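Local coordinates for protein SusD homolog (Bacteroides thetaiotaomicron VPI-5482, PDB 3IHV) that probably binds glycans at the outer membrane, as other members of the SusD family do, at residues I478-V483 with T508-H513. Residues are numbered along the deposited sequence; the frame is centred on the assembly and turned at random.
Sequences IYYKTV and TEEGKH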
loop_
_atom_site.group_PDB
_atom_site.type_symbol
_atom_site.label_atom_id
_atom_site.label_comp_id
_atom_site.label_asym_id
_atom_site.label_seq_id
_atom_site.Cartn_x
_atom_site.Cartn_y
_atom_site.Cartn_z
ATOM N N ILE A 478 9.062 11.424 11.359
ATOM C CA ILE A 478 9.132 10.815 12.696
ATOM C C ILE A 478 9.437 9.310 12.714
ATOM O O ILE A 478 9.161 8.652 13.705
ATOM C CB ILE A 478 7.813 11.120 13.489
ATOM C CG1 ILE A 478 6.550 10.516 12.840
ATOM C CG2 ILE A 478 7.674 12.618 13.688
ATOM C CD1 ILE A 478 5.269 10.669 13.690
ATOM N N TYR A 479 10.016 8.775 11.644
ATOM C CA TYR A 479 10.201 7.325 11.568
ATOM C C TYR A 479 11.136 6.826 12.664
ATOM O O TYR A 479 10.746 6.002 13.498
ATOM C CB TYR A 479 10.673 6.889 10.180
ATOM C CG TYR A 479 10.855 5.427 10.114
ATOM C CD1 TYR A 479 9.814 4.587 10.433
ATOM C CD2 TYR A 479 12.085 4.849 9.758
ATOM C CE1 TYR A 479 9.962 3.180 10.389
ATOM C CE2 TYR A 479 12.238 3.472 9.731
ATOM C CZ TYR A 479 11.162 2.646 10.035
ATOM O OH TYR A 479 11.282 1.282 10.062
ATOM N N TYR A 480 12.347 7.364 12.710
ATOM C CA TYR A 480 13.273 6.958 13.774
ATOM C C TYR A 480 12.697 7.220 15.173
ATOM O O TYR A 480 12.781 6.357 16.032
ATOM C CB TYR A 480 14.603 7.672 13.620
ATOM C CG TYR A 480 15.608 7.350 14.696
ATOM C CD1 TYR A 480 16.369 6.171 14.657
ATOM C CD2 TYR A 480 15.834 8.228 15.740
ATOM C CE1 TYR A 480 17.297 5.877 15.667
ATOM C CE2 TYR A 480 16.751 7.945 16.725
ATOM C CZ TYR A 480 17.482 6.773 16.699
ATOM O OH TYR A 480 18.382 6.532 17.719
ATOM N N LYS A 481 12.141 8.416 15.405
ATOM C CA LYS A 481 11.530 8.763 16.707
ATOM C C LYS A 481 10.470 7.717 17.112
ATOM O O LYS A 481 10.383 7.324 18.273
ATOM C CB LYS A 481 10.862 10.147 16.572
ATOM C CG LYS A 481 10.161 10.718 17.789
ATOM C CD LYS A 481 9.395 12.033 17.428
ATOM C CE LYS A 481 8.797 12.752 18.661
ATOM N N THR A 482 9.655 7.297 16.158
ATOM C CA THR A 482 8.557 6.340 16.438
ATOM C C THR A 482 9.071 4.938 16.736
ATOM O O THR A 482 8.559 4.253 17.629
ATOM C CB THR A 482 7.544 6.356 15.285
ATOM O OG1 THR A 482 7.068 7.694 15.144
ATOM C CG2 THR A 482 6.350 5.393 15.545
ATOM N N VAL A 483 10.091 4.500 16.003
ATOM C CA VAL A 483 10.685 3.178 16.271
ATOM C C VAL A 483 11.278 3.191 17.687
ATOM O O VAL A 483 11.068 2.277 18.480
ATOM C CB VAL A 483 11.734 2.779 15.199
ATOM C CG1 VAL A 483 12.557 1.504 15.626
ATOM C CG2 VAL A 483 11.059 2.605 13.828
ATOM N N THR A 508 17.672 0.287 13.228
ATOM C CA THR A 508 17.136 1.487 12.560
ATOM C C THR A 508 17.973 2.692 12.927
ATOM O O THR A 508 18.215 2.967 14.114
ATOM C CB THR A 508 15.667 1.738 12.912
ATOM O OG1 THR A 508 14.905 0.596 12.485
ATOM C CG2 THR A 508 15.126 2.980 12.220
ATOM N N GLU A 509 18.449 3.386 11.904
ATOM C CA GLU A 509 19.388 4.491 12.085
ATOM C C GLU A 509 18.812 5.778 11.555
ATOM O O GLU A 509 18.340 5.862 10.429
ATOM C CB GLU A 509 20.705 4.133 11.393
ATOM C CG GLU A 509 21.841 5.153 11.539
ATOM C CD GLU A 509 23.172 4.676 10.928
ATOM O OE1 GLU A 509 23.358 3.448 10.689
ATOM O OE2 GLU A 509 24.044 5.552 10.713
ATOM N N GLU A 510 18.884 6.820 12.365
ATOM C CA GLU A 510 18.323 8.091 11.977
ATOM C C GLU A 510 19.140 8.663 10.842
ATOM O O GLU A 510 20.347 8.657 10.892
ATOM C CB GLU A 510 18.356 9.066 13.152
ATOM C CG GLU A 510 17.561 10.313 12.882
ATOM C CD GLU A 510 17.457 11.194 14.098
ATOM O OE1 GLU A 510 18.329 11.135 15.004
ATOM O OE2 GLU A 510 16.470 11.944 14.151
ATOM N N GLY A 511 18.477 9.161 9.807
ATOM C CA GLY A 511 19.205 9.721 8.668
ATOM C C GLY A 511 19.635 8.671 7.649
ATOM O O GLY A 511 20.271 9.018 6.652
ATOM N N LYS A 512 19.281 7.413 7.883
ATOM C CA LYS A 512 19.584 6.347 6.947
ATOM C C LYS A 512 18.303 5.698 6.451
ATOM O O LYS A 512 17.971 5.753 5.249
ATOM C CB LYS A 512 20.494 5.294 7.622
ATOM C CG LYS A 512 20.852 4.106 6.725
ATOM C CD LYS A 512 21.774 3.147 7.398
ATOM C CE LYS A 512 22.063 1.954 6.496
ATOM N NZ LYS A 512 23.028 1.038 7.151
ATOM N N HIS A 513 17.542 5.128 7.395
ATOM C CA HIS A 513 16.429 4.237 7.047
ATOM C C HIS A 513 15.136 4.916 6.589
ATOM O O HIS A 513 14.167 4.235 6.323
ATOM C CB HIS A 513 16.203 3.162 8.139
ATOM C CG HIS A 513 17.320 2.162 8.211
ATOM N ND1 HIS A 513 18.249 2.134 9.238
ATOM C CD2 HIS A 513 17.701 1.191 7.341
ATOM C CE1 HIS A 513 19.140 1.188 9.000
ATOM N NE2 HIS A 513 18.839 0.606 7.848
#
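The ring of Tyr480 carries CB of Glu510 over one face, offset toward the rim. Glu510 CB lies 3.7 Å from the centroid of the Tyr480 ring, a CH-pi contact close to the ring normal. At the ring edge, near its plane, lies the backbone O of Thr508, 3.4 Å from Tyr480 CE1. The contact joins the first turn of helix 479-493 to the loop that follows helix 504-507, in the helix-rich SusD-family fold. The Tyr479 ring has Val483 CG2 on one face, one helical turn further on. Nothing bonds the two segments by hydrogen bonds; they meet through ring, methyl and backbone surfaces.

CG of Tyr480 is anti to the backbone N (chi1 178°), which sets it against Glu510 CB. The side chains of Tyr480 and Glu510 cross at about a right angle, yet the carboxylate and ring planes are only 18° apart. An alanine in place of Tyr480 would probably leave Glu510 CB without its ring face and open a gap beside Thr508 O.

Thr508 is buried and meets both Tyr479 and Val483. Its CG2 lies 3.8 Å from Tyr479 CE2, while Val483 CG1 packs against CB and OG1 of Thr508. The polar ends are satisfied elsewhere: Thr508 OG1 bonds to Val504 O and Asn68 ND2, and Tyr479 OH to Gly48 O and the same Asn68 ND2.

The loop holds its own turn. Lys512 N and His513 N both bond to Glu509 O, and Glu509 N donates to His513 ND1 over 3.0 Å, only 7° out of the imidazole plane.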